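Local coordinates for protein galactitol 1-phosphate 5-dehydrogenase (Escherichia coli, PDB 4UEJ) that oxidises galactitol 1-phosphate to D-tagatose 6-phosphate with NAD+, as a homodimeric zinc-containing dehydrogenase with two zinc ions per subunit, at residues N6-V12 / I45-G49; I32-L37 / G115-E119; E138-F142 / L313-I317. All coordinates share one frame; numbering follows the deposited sequence.

Interaction 1. Residues N6-V12 / I45-G49; sequences NDTDGIV and IFKNG
N48 OD1 accepts the backbone N-H of D9 at 2.8 Å from D9 N, on a lone pair in the carbonyl plane and nearly straight (166° at the hydrogen). The same amide returns a longer bond, N48 ND2 to D9 OD1 at 3.2 Å, which reaches the aspartate from above its carboxylate plane, the two flat groups being turned 58° apart. These two bonds fix the rotation of the amide. T8 CG2 lies crosswise against N48 OD1 at 3.4 Å. The turn held this way joins strands 2-7 and 11-16, a two-stranded antiparallel hairpin, to the chain leaving helix 41-46. D7 N bonds to I11 O at its neck. G10, with positive phi, brings its CA to I45 O at 3.1 Å in a CA-H...O contact; a side-chain carbon here would be tight against F46 CD1. A water donates to both D7 O and I45 O, although further acceptors compete for its protons. Deeper in, I45 CG2 meets N6 OD1 at 3.6 Å and V12 CG2 at 4.0 Å, since CG2 is set anti to the backbone N. V330 of helix 323-333 adds a further apolar surface to both V12 and I45.

Interaction 2. Residues I32-L37 / G115-E119; sequences IASSGL and GGFAE
I32 and E119 tie strand 27-36 to the loop that leads into strand 120-124, inside the GroES-like catalytic domain of this zinc-containing alcohol dehydrogenase. I32 N donates to E119 O at 2.9 Å, from above the carbonyl plane, and a water donating to both I32 O and E119 O widens the link. Just beyond, A33 and S34 both face S62 in a classic beta bulge, where the strand turns a corner. The I32 side chain runs down into the curve of the loop. CB starts 3.3 Å from A118 O; CG1, beside the backbone N and anti to the carbonyl carbon (chi1 -64°), continues past that oxygen. CG2 branches off to 3.7 Å from G116 O. Chi2 of 175° carries the chain straight on, which sets CD1 between the two carbonyls, 3.2 Å from A118 O and 3.2 Å from G116 O. A118 O is thus buried against hydrocarbon and has no polar partner. F117 is the centre of an inverse gamma turn, in which A118 N makes a weak bond back to G116 O. Across the contact S35 OG approaches G116 O at 2.9 Å; if it donates there the bond is weak, and the proton has another acceptor within reach. S35 OG also sits at the edge of the F117 ring, 3.3 Å from F117 CD1. G36 O and L37 CA lie near the ring plane too, so the backbone of the strand's end skirts this one aromatic edge, while F326 meets the same ring from outside the contact. The far end of the ring reaches a methyl group: L37 CD1 lies 4.0 Å from F117 CZ.

Interaction 3. Residues E138-F142 / L313-I317; sequences EDGAF and LEPLI
F142 CG and L313 CG both stand anti to their own carbonyl carbons (chi1 -77° and -49°), which lets the two side chains slide past each other in opposite directions. L313 CB comes to lie over the centre of one face of the F142 ring, and L313 CD1 wedges between F142 CD1 at 3.7 Å and D139 CB at 3.6 Å. I317 arrives instead at the ring edge, its CG1 near the ring plane and 3.7 Å from F142 CZ, and L316 approaches obliquely, its CD1 4.2 Å from F142 CE2. The ring couples the irregular helical stretch 138-141, which leads into helix 143-155, whose first turn carries E144, a catalytic zinc ligand by similarity, to the 3-10 turn 314-316. With the F142 ring replaced by an alanine here, a gap would probably open between L313 CB and CD1, L316 CD1 and I317 CG1, which now pack around it. L313 and L316 also rest on helix 171-182 of the Rossmann-type nucleotide-binding domain. Beside this apolar packing, the extended E138 reaches I317 CD1 with OE2 at 3.4 Å. E138 OE2 is 4.3 Å from E314 OE1, a pairing of like charges probably eased by R320, whose NH2 forms a salt bridge with each.

Along the chain interactions 1 and 2 cross, since 32-37 falls between 6-12 and 45-49, and 115-119 follows both; interaction 3 opens only afterwards. Interactions 1 and 2 have centres 18 Å apart and touch where I45 CD1 packs on L37 CD1, at 3.8 Å, linking helix 41-46 with the end of strand 27-36. Interactions 2 and 3, 13 Å apart between centres, meet through S34, which packs on E138 and A141. They share the mixed sheet, in which 341-344 pairs with both 27-36 and 317-321; interaction 3 then abuts helix 171-182 of the nucleotide-binding domain. I45, G36 and F142, one from each contact, lie about 12, 9 and 11 Å from a bound zinc ion.

Interaction 1. Residues N6-V12 / I45-G49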
loop_
_atom_site.group_PDB
_atom_site.type_symbol
_atom_site.label_atom_id
_atom_site.label_comp_id
_atom_site.label_asym_id
_atom_site.label_seq_id
_atom_site.Cartn_x
_atom_site.Cartn_y
_atom_site.Cartn_z
ATOM N N ASN A 6 -5.759 -8.679 -34.627
ATOM C CA ASN A 6 -6.340 -9.692 -33.758
ATOM C C ASN A 6 -7.847 -9.576 -33.719
ATOM O O ASN A 6 -8.387 -8.474 -33.597
ATOM C CB ASN A 6 -5.784 -9.571 -32.344
ATOM C CG ASN A 6 -4.284 -9.569 -32.320
ATOM O OD1 ASN A 6 -3.651 -10.623 -32.359
ATOM N ND2 ASN A 6 -3.696 -8.383 -32.265
ATOM N N ASP A 7 -8.531 -10.711 -33.827
ATOM C CA ASP A 7 -9.979 -10.709 -33.703
ATOM C C ASP A 7 -10.418 -11.545 -32.510
ATOM O O ASP A 7 -9.596 -12.187 -31.854
ATOM C CB ASP A 7 -10.640 -11.226 -34.979
ATOM C CG ASP A 7 -11.932 -10.500 -35.288
ATOM O OD1 ASP A 7 -12.894 -10.632 -34.501
ATOM O OD2 ASP A 7 -11.973 -9.773 -36.303
ATOM N N THR A 8 -11.718 -11.511 -32.233
ATOM C CA THR A 8 -12.310 -12.233 -31.113
ATOM C C THR A 8 -11.887 -13.702 -31.103
ATOM O O THR A 8 -11.735 -14.313 -32.161
ATOM C CB THR A 8 -13.854 -12.140 -31.156
ATOM O OG1 THR A 8 -14.249 -10.764 -31.159
ATOM C CG2 THR A 8 -14.483 -12.838 -29.960
ATOM N N ASP A 9 -11.663 -14.234 -29.904
ATOM C CA ASP A 9 -11.371 -15.651 -29.686
ATOM C C ASP A 9 -10.025 -16.098 -30.255
ATOM O O ASP A 9 -9.880 -17.237 -30.704
ATOM C CB ASP A 9 -12.489 -16.521 -30.266
ATOM C CG ASP A 9 -13.805 -16.331 -29.542
ATOM O OD1 ASP A 9 -13.798 -16.299 -28.293
ATOM O OD2 ASP A 9 -14.845 -16.211 -30.223
ATOM N N GLY A 10 -9.048 -15.198 -30.236
ATOM C CA GLY A 10 -7.668 -15.569 -30.481
ATOM C C GLY A 10 -7.253 -15.788 -31.922
ATOM O O GLY A 10 -6.271 -16.477 -32.179
ATOM N N ILE A 11 -7.978 -15.204 -32.867
ATOM C CA ILE A 11 -7.577 -15.329 -34.262
ATOM C C ILE A 11 -6.622 -14.194 -34.624
ATOM O O ILE A 11 -6.910 -13.018 -34.388
ATOM C CB ILE A 11 -8.790 -15.344 -35.219
ATOM C CG1 ILE A 11 -9.368 -16.757 -35.327
ATOM C CG2 ILE A 11 -8.385 -14.897 -36.608
ATOM C CD1 ILE A 11 -10.074 -17.250 -34.085
ATOM N N VAL A 12 -5.466 -14.567 -35.166
ATOM C CA VAL A 12 -4.458 -13.607 -35.596
ATOM C C VAL A 12 -4.327 -13.612 -37.114
ATOM O O VAL A 12 -4.135 -14.663 -37.732
ATOM C CB VAL A 12 -3.079 -13.903 -34.958
ATOM C CG1 VAL A 12 -2.003 -13.018 -35.571
ATOM C CG2 VAL A 12 -3.138 -13.710 -33.447
ATOM N N ILE A 45 -5.222 -10.689 -26.876
ATOM C CA ILE A 45 -5.246 -11.568 -28.032
ATOM C C ILE A 45 -6.095 -12.805 -27.771
ATOM O O ILE A 45 -6.935 -13.185 -28.591
ATOM C CB ILE A 45 -3.816 -12.001 -28.427
ATOM C CG1 ILE A 45 -2.965 -10.774 -28.749
ATOM C CG2 ILE A 45 -3.854 -12.941 -29.618
ATOM C CD1 ILE A 45 -1.484 -11.060 -28.863
ATOM N N PHE A 46 -5.894 -13.424 -26.616
ATOM C CA PHE A 46 -6.465 -14.743 -26.397
ATOM C C PHE A 46 -7.657 -14.782 -25.450
ATOM O O PHE A 46 -8.437 -15.740 -25.483
ATOM C CB PHE A 46 -5.375 -15.687 -25.890
ATOM C CG PHE A 46 -4.279 -15.914 -26.886
ATOM C CD1 PHE A 46 -4.430 -16.848 -27.897
ATOM C CD2 PHE A 46 -3.112 -15.176 -26.832
ATOM C CE1 PHE A 46 -3.426 -17.052 -28.824
ATOM C CE2 PHE A 46 -2.103 -15.379 -27.758
ATOM C CZ PHE A 46 -2.262 -16.317 -28.752
ATOM N N LYS A 47 -7.796 -13.767 -24.596
ATOM C CA LYS A 47 -8.819 -13.803 -23.545
ATOM C C LYS A 47 -9.908 -12.766 -23.743
ATOM O O LYS A 47 -10.548 -12.348 -22.779
ATOM C CB LYS A 47 -8.203 -13.603 -22.149
ATOM C CG LYS A 47 -7.210 -14.668 -21.689
ATOM C CD LYS A 47 -7.226 -15.915 -22.565
ATOM C CE LYS A 47 -7.903 -17.124 -21.966
ATOM N NZ LYS A 47 -8.055 -18.162 -23.032
ATOM N N ASN A 48 -10.113 -12.366 -24.996
ATOM C CA ASN A 48 -11.076 -11.327 -25.341
ATOM C C ASN A 48 -10.963 -10.118 -24.414
ATOM O O ASN A 48 -11.969 -9.556 -23.983
ATOM C CB ASN A 48 -12.496 -11.895 -25.327
ATOM C CG ASN A 48 -12.740 -12.869 -26.469
ATOM O OD1 ASN A 48 -12.085 -12.791 -27.513
ATOM N ND2 ASN A 48 -13.679 -13.791 -26.279
ATOM N N GLY A 49 -9.727 -9.724 -24.116
ATOM C CA GLY A 49 -9.462 -8.653 -23.173
ATOM C C GLY A 49 -9.163 -7.305 -23.802
ATOM O O GLY A 49 -8.809 -6.355 -23.105
HETATM O O HOH W 1 -6.830 -12.360 -31.129
#

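Interaction 2. Residues I32-L37 / G115-E119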
loop_
_atom_site.group_PDB
_atom_site.type_symbol
_atom_site.label_atom_id
_atom_site.label_comp_id
_atom_site.label_asym_id
_atom_site.label_seq_id
_atom_site.Cartn_x
_atom_site.Cartn_y
_atom_site.Cartn_z
ATOM N N ILE A 32 7.718 1.931 -38.995
ATOM C CA ILE A 32 8.068 1.116 -37.839
ATOM C C ILE A 32 9.191 0.121 -38.143
ATOM O O ILE A 32 9.142 -0.618 -39.133
ATOM C CB ILE A 32 6.818 0.387 -37.312
ATOM C CG1 ILE A 32 5.813 1.427 -36.813
ATOM C CG2 ILE A 32 7.174 -0.573 -36.197
ATOM C CD1 ILE A 32 4.490 0.864 -36.382
ATOM N N ALA A 33 10.211 0.124 -37.284
ATOM C CA ALA A 33 11.411 -0.696 -37.485
ATOM C C ALA A 33 11.437 -1.922 -36.584
ATOM O O ALA A 33 11.943 -2.976 -36.967
ATOM C CB ALA A 33 12.663 0.138 -37.252
ATOM N N SER A 34 10.892 -1.774 -35.383
ATOM C CA SER A 34 10.956 -2.821 -34.370
ATOM C C SER A 34 9.804 -2.625 -33.401
ATOM O O SER A 34 9.605 -1.526 -32.894
ATOM C CB SER A 34 12.286 -2.776 -33.630
ATOM O OG SER A 34 12.356 -3.778 -32.624
ATOM N N SER A 35 9.048 -3.685 -33.150
ATOM C CA SER A 35 7.805 -3.562 -32.399
ATOM C C SER A 35 7.574 -4.807 -31.545
ATOM O O SER A 35 7.432 -5.911 -32.074
ATOM C CB SER A 35 6.633 -3.325 -33.365
ATOM O OG SER A 35 5.426 -3.036 -32.673
ATOM N N GLY A 36 7.559 -4.636 -30.226
ATOM C CA GLY A 36 7.563 -5.775 -29.323
ATOM C C GLY A 36 6.201 -6.159 -28.809
ATOM O O GLY A 36 5.336 -5.295 -28.661
ATOM N N LEU A 37 6.010 -7.450 -28.531
ATOM C CA LEU A 37 4.796 -7.933 -27.868
ATOM C C LEU A 37 4.925 -7.878 -26.345
ATOM O O LEU A 37 5.847 -8.462 -25.785
ATOM C CB LEU A 37 4.495 -9.368 -28.297
ATOM C CG LEU A 37 3.232 -10.037 -27.753
ATOM C CD1 LEU A 37 2.012 -9.523 -28.493
ATOM C CD2 LEU A 37 3.328 -11.552 -27.855
ATOM N N GLY A 115 -2.363 0.192 -32.962
ATOM C CA GLY A 115 -0.983 0.439 -32.596
ATOM C C GLY A 115 0.058 -0.042 -33.588
ATOM O O GLY A 115 -0.183 -0.126 -34.788
ATOM N N GLY A 116 1.221 -0.393 -33.054
ATOM C CA GLY A 116 2.434 -0.504 -33.842
ATOM C C GLY A 116 2.811 -1.835 -34.475
ATOM O O GLY A 116 3.930 -1.976 -34.964
ATOM N N PHE A 117 1.903 -2.806 -34.472
ATOM C CA PHE A 117 2.115 -4.018 -35.265
ATOM C C PHE A 117 1.706 -3.722 -36.699
ATOM O O PHE A 117 0.752 -4.305 -37.230
ATOM C CB PHE A 117 1.335 -5.209 -34.696
ATOM C CG PHE A 117 1.797 -5.621 -33.330
ATOM C CD1 PHE A 117 3.087 -5.340 -32.914
ATOM C CD2 PHE A 117 0.941 -6.276 -32.453
ATOM C CE1 PHE A 117 3.510 -5.702 -31.639
ATOM C CE2 PHE A 117 1.363 -6.643 -31.184
ATOM C CZ PHE A 117 2.646 -6.363 -30.778
ATOM N N ALA A 118 2.449 -2.805 -37.313
ATOM C CA ALA A 118 2.125 -2.268 -38.627
ATOM C C ALA A 118 3.372 -1.685 -39.275
ATOM O O ALA A 118 4.336 -1.394 -38.588
ATOM C CB ALA A 118 1.039 -1.206 -38.507
ATOM N N GLU A 119 3.361 -1.509 -40.596
ATOM C CA GLU A 119 4.508 -0.917 -41.275
ATOM C C GLU A 119 4.618 0.577 -41.022
ATOM O O GLU A 119 5.718 1.117 -40.908
ATOM C CB GLU A 119 4.439 -1.167 -42.778
ATOM C CG GLU A 119 4.663 -2.591 -43.177
ATOM C CD GLU A 119 4.655 -2.746 -44.679
ATOM O OE1 GLU A 119 5.632 -2.309 -45.325
ATOM O OE2 GLU A 119 3.662 -3.282 -45.213
HETATM O O HOH W 2 7.860 -0.471 -41.684
#

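Interaction 3. Residues E138-F142 / L313-I317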
loop_
_atom_site.group_PDB
_atom_site.type_symbol
_atom_site.label_atom_id
_atom_site.label_comp_id
_atom_site.label_asym_id
_atom_site.label_seq_id
_atom_site.Cartn_x
_atom_site.Cartn_y
_atom_site.Cartn_z
ATOM N N GLU A 138 16.429 -0.913 -33.255
ATOM C CA GLU A 138 15.748 -2.026 -32.607
ATOM C C GLU A 138 15.676 -1.825 -31.102
ATOM O O GLU A 138 14.673 -2.177 -30.481
ATOM C CB GLU A 138 16.445 -3.353 -32.926
ATOM C CG GLU A 138 15.833 -4.558 -32.223
ATOM C CD GLU A 138 16.515 -5.868 -32.585
ATOM O OE1 GLU A 138 16.446 -6.268 -33.770
ATOM O OE2 GLU A 138 17.111 -6.503 -31.684
ATOM N N ASP A 139 16.723 -1.239 -30.516
ATOM C CA ASP A 139 16.752 -1.024 -29.063
ATOM C C ASP A 139 15.651 -0.090 -28.607
ATOM O O ASP A 139 15.275 -0.091 -27.436
ATOM C CB ASP A 139 18.085 -0.434 -28.600
ATOM C CG ASP A 139 19.257 -1.370 -28.812
ATOM O OD1 ASP A 139 19.065 -2.461 -29.394
ATOM O OD2 ASP A 139 20.377 -0.995 -28.402
ATOM N N GLY A 140 15.168 0.736 -29.522
ATOM C CA GLY A 140 14.173 1.737 -29.184
ATOM C C GLY A 140 12.860 1.123 -28.756
ATOM O O GLY A 140 12.091 1.738 -28.005
ATOM N N ALA A 141 12.595 -0.089 -29.232
ATOM C CA ALA A 141 11.364 -0.788 -28.864
ATOM C C ALA A 141 11.360 -1.213 -27.406
ATOM O O ALA A 141 10.334 -1.666 -26.891
ATOM C CB ALA A 141 11.152 -2.000 -29.750
ATOM N N PHE A 142 12.489 -1.048 -26.722
ATOM C CA PHE A 142 12.550 -1.480 -25.329
ATOM C C PHE A 142 12.428 -0.327 -24.361
ATOM O O PHE A 142 12.327 -0.546 -23.150
ATOM C CB PHE A 142 13.850 -2.245 -25.053
ATOM C CG PHE A 142 13.839 -3.647 -25.579
ATOM C CD1 PHE A 142 14.212 -3.909 -26.882
ATOM C CD2 PHE A 142 13.424 -4.699 -24.777
ATOM C CE1 PHE A 142 14.202 -5.207 -27.377
ATOM C CE2 PHE A 142 13.409 -5.997 -25.267
ATOM C CZ PHE A 142 13.796 -6.248 -26.573
ATOM N N LEU A 313 19.865 -5.963 -23.863
ATOM C CA LEU A 313 18.579 -6.332 -24.456
ATOM C C LEU A 313 18.615 -7.644 -25.235
ATOM O O LEU A 313 17.637 -8.395 -25.240
ATOM C CB LEU A 313 18.082 -5.220 -25.385
ATOM C CG LEU A 313 18.092 -3.807 -24.819
ATOM C CD1 LEU A 313 17.647 -2.819 -25.902
ATOM C CD2 LEU A 313 17.188 -3.738 -23.582
ATOM N N GLU A 314 19.726 -7.921 -25.908
ATOM C CA GLU A 314 19.788 -9.111 -26.752
ATOM C C GLU A 314 19.318 -10.408 -26.056
ATOM O O GLU A 314 18.564 -11.178 -26.654
ATOM C CB GLU A 314 21.210 -9.298 -27.303
ATOM C CG GLU A 314 21.293 -10.322 -28.421
ATOM C CD GLU A 314 20.371 -9.987 -29.582
ATOM O OE1 GLU A 314 20.227 -8.787 -29.904
ATOM O OE2 GLU A 314 19.777 -10.924 -30.156
ATOM N N PRO A 315 19.740 -10.651 -24.794
ATOM C CA PRO A 315 19.332 -11.929 -24.193
ATOM C C PRO A 315 17.834 -12.026 -23.956
ATOM O O PRO A 315 17.329 -13.123 -23.762
ATOM C CB PRO A 315 20.074 -11.954 -22.850
ATOM C CG PRO A 315 21.119 -10.902 -22.940
ATOM C CD PRO A 315 20.634 -9.888 -23.900
ATOM N N LEU A 316 17.142 -10.890 -23.967
ATOM C CA LEU A 316 15.713 -10.859 -23.697
ATOM C C LEU A 316 14.885 -11.329 -24.882
ATOM O O LEU A 316 13.718 -11.695 -24.722
ATOM C CB LEU A 316 15.273 -9.440 -23.317
ATOM C CG LEU A 316 15.992 -8.805 -22.132
ATOM C CD1 LEU A 316 15.553 -7.362 -21.943
ATOM C CD2 LEU A 316 15.721 -9.621 -20.888
ATOM N N ILE A 317 15.481 -11.311 -26.071
ATOM C CA ILE A 317 14.710 -11.504 -27.292
ATOM C C ILE A 317 14.597 -12.973 -27.661
ATOM O O ILE A 317 15.608 -13.665 -27.827
ATOM C CB ILE A 317 15.325 -10.702 -28.470
ATOM C CG1 ILE A 317 15.336 -9.211 -28.127
ATOM C CG2 ILE A 317 14.541 -10.945 -29.732
ATOM C CD1 ILE A 317 16.222 -8.359 -29.003
#